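Local coordinates for cell wall surface anchor family protein (Streptococcus pneumoniae, PDB 4OQ1), which is an ancillary pilin that anchors the pneumococcal pilus, probably to the bacterial cell wall, at residues H74-E78 and N79-S83; T92-N96 and Q97-S101; S112-T116 and D117-Y121. The protein carries 3 engineered substitutions. One frame throughout, in Å; residues are numbered along the deposited sequence.

Contact 1 (H74-E78 and N79-S83)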
loop_
_atom_site.group_PDB
_atom_site.type_symbol
_atom_site.label_atom_id
_atom_site.label_comp_id
_atom_site.label_asym_id
_atom_site.label_seq_id
_atom_site.Cartn_x
_atom_site.Cartn_y
_atom_site.Cartn_z
ATOM N N HIS A 74 -35.520 -4.800 -8.736
ATOM C CA HIS A 74 -34.188 -4.988 -8.222
ATOM C C HIS A 74 -33.440 -6.235 -8.841
ATOM O O HIS A 74 -32.298 -6.148 -9.294
ATOM C CB HIS A 74 -34.247 -5.116 -6.678
ATOM C CG HIS A 74 -32.910 -5.405 -6.062
ATOM N ND1 HIS A 74 -31.774 -4.670 -6.341
ATOM C CD2 HIS A 74 -32.505 -6.431 -5.254
ATOM C CE1 HIS A 74 -30.735 -5.200 -5.713
ATOM N NE2 HIS A 74 -31.149 -6.280 -5.059
ATOM N N SER A 75 -34.139 -7.336 -8.845
ATOM C CA SER A 75 -33.549 -8.623 -9.327
ATOM C C SER A 75 -33.666 -8.567 -10.855
ATOM O O SER A 75 -34.754 -8.596 -11.418
ATOM C CB SER A 75 -34.348 -9.794 -8.807
ATOM O OG SER A 75 -33.604 -11.028 -9.019
ATOM N N TRP A 76 -32.537 -8.363 -11.501
ATOM C CA TRP A 76 -32.558 -8.165 -12.923
ATOM C C TRP A 76 -33.408 -9.226 -13.674
ATOM O O TRP A 76 -33.241 -10.415 -13.469
ATOM C CB TRP A 76 -31.136 -8.291 -13.432
ATOM C CG TRP A 76 -31.039 -8.192 -14.883
ATOM C CD1 TRP A 76 -30.743 -9.224 -15.788
ATOM C CD2 TRP A 76 -31.140 -7.004 -15.648
ATOM N NE1 TRP A 76 -30.741 -8.713 -17.078
ATOM C CE2 TRP A 76 -30.981 -7.361 -17.019
ATOM C CE3 TRP A 76 -31.451 -5.655 -15.326
ATOM C CZ2 TRP A 76 -31.045 -6.404 -18.058
ATOM C CZ3 TRP A 76 -31.502 -4.720 -16.344
ATOM C CH2 TRP A 76 -31.265 -5.100 -17.703
ATOM N N ASP A 77 -34.259 -8.790 -14.568
ATOM C CA ASP A 77 -35.038 -9.651 -15.489
ATOM C C ASP A 77 -35.545 -8.768 -16.643
ATOM O O ASP A 77 -36.237 -7.797 -16.407
ATOM C CB ASP A 77 -36.235 -10.177 -14.716
ATOM C CG ASP A 77 -36.994 -11.247 -15.452
ATOM O OD1 ASP A 77 -36.724 -11.522 -16.648
ATOM O OD2 ASP A 77 -37.847 -11.824 -14.774
ATOM N N GLU A 78 -35.154 -9.036 -17.886
ATOM C CA GLU A 78 -35.574 -8.249 -19.018
ATOM C C GLU A 78 -37.033 -8.345 -19.227
ATOM O O GLU A 78 -37.595 -7.487 -19.798
ATOM C CB GLU A 78 -34.878 -8.727 -20.290
ATOM C CG GLU A 78 -33.443 -8.246 -20.274
ATOM C CD GLU A 78 -33.264 -6.859 -20.908
ATOM O OE1 GLU A 78 -34.202 -6.018 -20.928
ATOM O OE2 GLU A 78 -32.127 -6.606 -21.354
ATOM N N ASN A 79 -37.631 -9.438 -18.759
ATOM C CA ASN A 79 -39.056 -9.548 -18.789
ATOM C C ASN A 79 -39.757 -8.505 -17.867
ATOM O O ASN A 79 -40.917 -8.186 -18.054
ATOM C CB ASN A 79 -39.504 -10.976 -18.434
ATOM C CG ASN A 79 -40.959 -11.196 -18.734
ATOM O OD1 ASN A 79 -41.422 -10.735 -19.762
ATOM N ND2 ASN A 79 -41.679 -11.871 -17.858
ATOM N N LYS A 80 -39.073 -7.972 -16.887
ATOM C CA LYS A 80 -39.688 -6.859 -16.072
ATOM C C LYS A 80 -39.635 -5.509 -16.746
ATOM O O LYS A 80 -40.324 -4.572 -16.309
ATOM C CB LYS A 80 -38.980 -6.713 -14.756
ATOM C CG LYS A 80 -39.083 -7.900 -13.891
ATOM C CD LYS A 80 -38.320 -7.664 -12.648
ATOM C CE LYS A 80 -38.668 -8.750 -11.617
ATOM N NZ LYS A 80 -37.583 -8.855 -10.615
ATOM N N LEU A 81 -38.844 -5.365 -17.815
ATOM C CA LEU A 81 -38.516 -4.074 -18.353
ATOM C C LEU A 81 -39.038 -3.929 -19.745
ATOM O O LEU A 81 -38.889 -2.846 -20.319
ATOM C CB LEU A 81 -36.985 -3.901 -18.420
ATOM C CG LEU A 81 -36.330 -4.183 -17.090
ATOM C CD1 LEU A 81 -34.828 -4.175 -17.291
ATOM C CD2 LEU A 81 -36.770 -3.167 -16.022
ATOM N N SER A 82 -39.583 -5.033 -20.304
ATOM C CA SER A 82 -39.802 -5.115 -21.750
ATOM C C SER A 82 -40.875 -4.143 -22.206
ATOM O O SER A 82 -40.893 -3.732 -23.355
ATOM C CB SER A 82 -40.054 -6.574 -22.197
ATOM O OG SER A 82 -41.058 -7.177 -21.386
ATOM N N SER A 83 -41.725 -3.698 -21.293
ATOM C CA SER A 83 -42.697 -2.733 -21.718
ATOM C C SER A 83 -42.144 -1.299 -21.728
ATOM O O SER A 83 -42.864 -0.422 -22.128
ATOM C CB SER A 83 -43.969 -2.817 -20.875
ATOM O OG SER A 83 -43.789 -2.267 -19.602
#
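K80 NZ is held by the main chain that precedes it: its ammonium gives a hydrogen bond to S75 O at 3.0 Å and a weak one to D72 O near the end of helix 66-73. The donor lies in the plane of the S75 carbonyl and uses one of its lone pairs. The lysine reaches this oxygen because its chain is extended beyond CG, running back along the segment past D77, whose CB rests 3.7 Å from K80 CG. The D77 carboxylate is not the partner of the ammonium; D77 OD2 and K80 NZ are 5.1 Å apart, so any attraction would probably be a longer-range one.

Instead the carboxylate serves the backbone. With its CG anti to the main-chain nitrogen (chi1 -170°), D77 lies alongside N79, pointing the same way, and D77 OD1 takes the N79 N-H at 3.1 Å from above the carboxylate plane. This is an Asx turn, and it overlaps a main-chain turn in which K80 N donates to D77 O at 2.9 Å. A further turn follows at once, L81 N bonding to E78 O at 3.2 Å, so the loop between helix 66-73 and strand 85-93 coils tightly here.

The coil directs L81 inward, and its CD1 meets the six-membered ring of W76 3.5 Å from CZ3, the two side chains crossing at about a right angle. The pair also touches W55 of strand 50-56, while L81 and K80 both lean on L73 of the helix. Just before the turn, H74 ND1 is hydrogen-bonded to E124 OE1, and after it S83 OG binds D58 OD2.

Contact 2 (T92-N96 and Q97-S101)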
loop_
_atom_site.group_PDB
_atom_site.type_symbol
_atom_site.label_atom_id
_atom_site.label_comp_id
_atom_site.label_asym_id
_atom_site.label_seq_id
_atom_site.Cartn_x
_atom_site.Cartn_y
_atom_site.Cartn_z
ATOM N N THR A 92 -22.925 15.365 -17.575
ATOM C CA THR A 92 -21.673 16.045 -17.302
ATOM C C THR A 92 -21.298 15.929 -15.786
ATOM O O THR A 92 -22.158 16.154 -14.886
ATOM C CB THR A 92 -21.730 17.516 -17.776
ATOM O OG1 THR A 92 -20.454 18.132 -17.571
ATOM C CG2 THR A 92 -22.755 18.309 -16.999
ATOM N N PHE A 93 -20.029 15.586 -15.519
ATOM C CA PHE A 93 -19.436 15.688 -14.152
ATOM C C PHE A 93 -18.824 17.045 -13.828
ATOM O O PHE A 93 -17.662 17.284 -14.130
ATOM C CB PHE A 93 -18.344 14.662 -14.021
ATOM C CG PHE A 93 -18.836 13.242 -14.040
ATOM C CD1 PHE A 93 -19.073 12.565 -12.850
ATOM C CD2 PHE A 93 -19.030 12.573 -15.245
ATOM C CE1 PHE A 93 -19.497 11.253 -12.871
ATOM C CE2 PHE A 93 -19.459 11.261 -15.271
ATOM C CZ PHE A 93 -19.692 10.610 -14.081
ATOM N N LEU A 94 -19.582 17.903 -13.174
ATOM C CA LEU A 94 -19.125 19.184 -12.700
ATOM C C LEU A 94 -18.328 19.024 -11.388
ATOM O O LEU A 94 -17.922 17.928 -11.048
ATOM C CB LEU A 94 -20.327 20.131 -12.527
ATOM C CG LEU A 94 -21.262 20.347 -13.722
ATOM C CD1 LEU A 94 -22.283 21.416 -13.414
ATOM C CD2 LEU A 94 -20.495 20.754 -14.979
ATOM N N GLU A 95 -18.118 20.102 -10.633
ATOM C CA GLU A 95 -17.153 20.084 -9.498
ATOM C C GLU A 95 -17.568 19.262 -8.271
ATOM O O GLU A 95 -16.753 18.526 -7.688
ATOM C CB GLU A 95 -16.809 21.526 -9.033
ATOM C CG GLU A 95 -16.386 22.488 -10.139
ATOM C CD GLU A 95 -17.565 23.176 -10.812
ATOM O OE1 GLU A 95 -18.121 24.126 -10.206
ATOM O OE2 GLU A 95 -17.935 22.777 -11.954
ATOM N N ASN A 96 -18.812 19.432 -7.810
ATOM C CA ASN A 96 -19.264 18.626 -6.678
ATOM C C ASN A 96 -20.523 17.769 -7.001
ATOM O O ASN A 96 -21.022 17.094 -6.096
ATOM C CB ASN A 96 -19.556 19.518 -5.465
ATOM C CG ASN A 96 -19.627 18.738 -4.159
ATOM O OD1 ASN A 96 -19.009 17.705 -4.011
ATOM N ND2 ASN A 96 -20.424 19.208 -3.235
ATOM N N GLN A 97 -20.957 17.791 -8.264
ATOM C CA GLN A 97 -22.205 17.070 -8.710
ATOM C C GLN A 97 -22.311 16.862 -10.232
ATOM O O GLN A 97 -21.593 17.456 -11.050
ATOM C CB GLN A 97 -23.431 17.786 -8.121
ATOM C CG GLN A 97 -23.779 19.129 -8.741
ATOM C CD GLN A 97 -24.703 20.008 -7.890
ATOM O OE1 GLN A 97 -24.942 19.755 -6.714
ATOM N NE2 GLN A 97 -25.212 21.083 -8.497
ATOM N N ILE A 98 -23.205 15.955 -10.631
ATOM C CA ILE A 98 -23.427 15.588 -12.020
ATOM C C ILE A 98 -24.655 16.342 -12.414
ATOM O O ILE A 98 -25.569 16.559 -11.577
ATOM C CB ILE A 98 -23.715 14.055 -12.229
ATOM C CG1 ILE A 98 -22.490 13.222 -12.037
ATOM C CG2 ILE A 98 -24.267 13.719 -13.602
ATOM C CD1 ILE A 98 -22.827 11.880 -11.440
ATOM N N GLU A 99 -24.677 16.776 -13.660
ATOM C CA GLU A 99 -25.918 17.219 -14.358
ATOM C C GLU A 99 -26.242 16.313 -15.526
ATOM O O GLU A 99 -25.361 15.899 -16.288
ATOM C CB GLU A 99 -25.894 18.653 -14.899
ATOM C CG GLU A 99 -26.036 19.720 -13.843
ATOM C CD GLU A 99 -25.820 21.119 -14.425
ATOM O OE1 GLU A 99 -25.579 21.279 -15.660
ATOM O OE2 GLU A 99 -25.887 22.066 -13.640
ATOM N N VAL A 100 -27.529 15.963 -15.627
ATOM C CA VAL A 100 -28.040 15.127 -16.697
ATOM C C VAL A 100 -29.021 16.023 -17.431
ATOM O O VAL A 100 -29.899 16.606 -16.792
ATOM C CB VAL A 100 -28.737 13.828 -16.192
ATOM C CG1 VAL A 100 -29.002 12.957 -17.369
ATOM C CG2 VAL A 100 -27.801 13.157 -15.149
ATOM N N SER A 101 -28.807 16.107 -18.743
ATOM C CA SER A 101 -29.403 17.195 -19.568
ATOM C C SER A 101 -30.518 16.793 -20.494
ATOM O O SER A 101 -30.471 15.686 -21.053
ATOM C CB SER A 101 -28.292 17.883 -20.414
ATOM O OG SER A 101 -27.537 18.719 -19.545
#
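F93 and I98 lie side by side on the buried face of a beta hairpin, I98 CG1 meeting the ring of F93 3.6 Å from CD1 and I98 CD1 reaching F93 CE1 at 3.7 Å. They form a non-hydrogen-bonded antiparallel pair. A chi1 of -67° places the ring of F93 beside its own backbone nitrogen, from where it comes close to the isoleucine.

T92 and E99 make the adjoining hydrogen-bonded pair and share the other face. T92 N donates to E99 O at 2.8 Å, nearly straight at 172°, and E99 N returns a bond of 2.9 Å to T92 O. Their side chains run parallel, T92 CG2 lying 3.8 Å from E99 CB. On that same side L94 CD1 packs against the carboxylate of E99, 3.7 Å from OE2. L94 N adds a weak bond to Q97 O where the chain reverses.

Second-shell groups pin the turn: L94 O accepts from Y37 OH, F93 O from R47 NH2, and Q97 OE1 from Q33 NE2. The ring of F93 meets that of H50 at about 90°. The hairpin joins strand 85-93 to strand 98-103, which pairs in turn with strand 28-33; helix 37-42 lies against the F93 and I98 face through Y37 and V41.

Contact 3 (S112-T116 and D117-Y121)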
loop_
_atom_site.group_PDB
_atom_site.type_symbol
_atom_site.label_atom_id
_atom_site.label_comp_id
_atom_site.label_asym_id
_atom_site.label_seq_id
_atom_site.Cartn_x
_atom_site.Cartn_y
_atom_site.Cartn_z
ATOM N N SER A 112 -27.792 2.282 -12.957
ATOM C CA SER A 112 -26.400 2.654 -12.866
ATOM C C SER A 112 -26.194 4.125 -13.204
ATOM O O SER A 112 -26.727 4.583 -14.206
ATOM C CB SER A 112 -25.662 1.870 -14.002
ATOM O OG SER A 112 -24.263 2.061 -13.931
ATOM N N ILE A 113 -25.424 4.850 -12.401
ATOM C CA ILE A 113 -25.013 6.218 -12.716
ATOM C C ILE A 113 -23.715 6.195 -13.547
ATOM O O ILE A 113 -23.606 6.972 -14.475
ATOM C CB ILE A 113 -24.858 7.019 -11.500
ATOM C CG1 ILE A 113 -26.230 7.104 -10.857
ATOM C CG2 ILE A 113 -24.312 8.424 -11.801
ATOM C CD1 ILE A 113 -26.329 7.869 -9.578
ATOM N N ILE A 114 -22.812 5.263 -13.258
ATOM C CA ILE A 114 -21.518 5.213 -13.928
ATOM C C ILE A 114 -21.062 3.793 -14.031
ATOM O O ILE A 114 -21.142 3.022 -13.087
ATOM C CB ILE A 114 -20.408 5.883 -13.092
ATOM C CG1 ILE A 114 -20.744 7.304 -12.767
ATOM C CG2 ILE A 114 -19.083 5.821 -13.854
ATOM C CD1 ILE A 114 -19.655 8.000 -11.989
ATOM N N GLN A 115 -20.550 3.409 -15.182
ATOM C CA GLN A 115 -20.094 2.063 -15.285
ATOM C C GLN A 115 -18.951 1.990 -16.250
ATOM O O GLN A 115 -19.188 2.034 -17.451
ATOM C CB GLN A 115 -21.231 1.133 -15.735
ATOM C CG GLN A 115 -20.849 -0.351 -15.817
ATOM C CD GLN A 115 -20.146 -0.885 -14.536
ATOM O OE1 GLN A 115 -18.904 -1.095 -14.521
ATOM N NE2 GLN A 115 -20.929 -1.064 -13.441
ATOM N N THR A 116 -17.721 1.910 -15.722
ATOM C CA THR A 116 -16.508 1.942 -16.518
ATOM C C THR A 116 -15.585 0.837 -16.038
ATOM O O THR A 116 -15.837 0.158 -15.047
ATOM C CB THR A 116 -15.759 3.297 -16.456
ATOM O OG1 THR A 116 -15.271 3.577 -15.117
ATOM C CG2 THR A 116 -16.632 4.378 -16.872
ATOM N N ASP A 117 -14.509 0.689 -16.778
ATOM C CA ASP A 117 -13.451 -0.241 -16.458
ATOM C C ASP A 117 -12.760 0.123 -15.166
ATOM O O ASP A 117 -12.156 -0.719 -14.570
ATOM C CB ASP A 117 -12.377 -0.187 -17.540
ATOM C CG ASP A 117 -12.885 -0.627 -18.906
ATOM O OD1 ASP A 117 -13.939 -1.303 -18.987
ATOM O OD2 ASP A 117 -12.199 -0.285 -19.903
ATOM N N ALA A 118 -12.801 1.393 -14.797
ATOM C CA ALA A 118 -12.149 1.860 -13.611
ATOM C C ALA A 118 -13.142 1.965 -12.477
ATOM O O ALA A 118 -12.855 1.537 -11.372
ATOM C CB ALA A 118 -11.535 3.229 -13.873
ATOM N N VAL A 119 -14.307 2.537 -12.780
ATOM C CA VAL A 119 -15.269 2.993 -11.784
ATOM C C VAL A 119 -16.702 2.513 -12.073
ATOM O O VAL A 119 -17.203 2.720 -13.166
ATOM C CB VAL A 119 -15.324 4.523 -11.816
ATOM C CG1 VAL A 119 -16.512 5.082 -11.037
ATOM C CG2 VAL A 119 -14.075 5.067 -11.222
ATOM N N SER A 120 -17.341 1.935 -11.068
ATOM C CA SER A 120 -18.740 1.552 -11.136
ATOM C C SER A 120 -19.470 2.282 -10.021
ATOM O O SER A 120 -18.994 2.291 -8.884
ATOM C CB SER A 120 -18.858 0.092 -10.904
ATOM O OG SER A 120 -18.411 -0.565 -12.070
ATOM N N TYR A 121 -20.593 2.923 -10.356
ATOM C CA TYR A 121 -21.461 3.534 -9.346
ATOM C C TYR A 121 -22.886 3.119 -9.643
ATOM O O TYR A 121 -23.682 3.894 -10.221
ATOM C CB TYR A 121 -21.307 4.997 -9.327
ATOM C CG TYR A 121 -21.877 5.602 -8.093
ATOM C CD1 TYR A 121 -21.018 6.110 -7.092
ATOM C CD2 TYR A 121 -23.228 5.666 -7.873
ATOM C CE1 TYR A 121 -21.534 6.622 -5.924
ATOM C CE2 TYR A 121 -23.768 6.198 -6.726
ATOM C CZ TYR A 121 -22.921 6.679 -5.743
ATOM O OH TYR A 121 -23.466 7.263 -4.577
#
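A classic beta bulge lies at the open end of the tight hairpin between strands 114-115 and 120-129, with I113 and I114 both facing Y121. Y121 O receives I113 N at 2.9 Å and, weakly, I114 N at 3.4 Å, whereas Y121 N returns an almost straight bond (174°) to I114 O, 2.8 Å long.

The extra residue lets both isoleucines touch the tyrosine: I113 lies beside it, pointing the same way, its CD1 meeting the ring obliquely 4.2 Å from Y121 CD2, and I114 packs its CB near Y121 CB. I114 CG2 meets V119 CG1 at 3.9 Å, both residues leaning on V40 of helix 37-42. The phenol end is fixed from outside the hairpin, Y121 OH bonding to A141 O and E35 N.

At the reversal T116 N donates to V119 O at 2.7 Å. The threonine hydroxyl, set by a chi1 of 64° between its N and carbonyl carbon, turns into the loop: T116 OG1 accepts V119 N at 2.7 Å and, weakly, A118 N, the latter alone in ST-turn fashion. A side-chain oxygen thus takes the role of the T116 carbonyl in a regular two-residue hairpin, bonding the V119 amide in its place.

In the fold
All three contacts lie in the N-terminal domain, in the order 1, 2, 3 along the chain. Contacts 2 and 3 are hairpins of one mixed sheet, their centres 15 Å apart, and they meet through apolar side chains: F93 CZ lies 3.3 Å from I114 CD1, and I98 CD1 is 3.8 Å from I113 CG2. The bulge of contact 3 therefore supplies part of the core against which the buried face of contact 2 rests, with helix 37-42 touching both. Contact 1 stands apart at the surface, its nearest atoms about 9 Å from those of contact 3 and about 18 Å from those of contact 2.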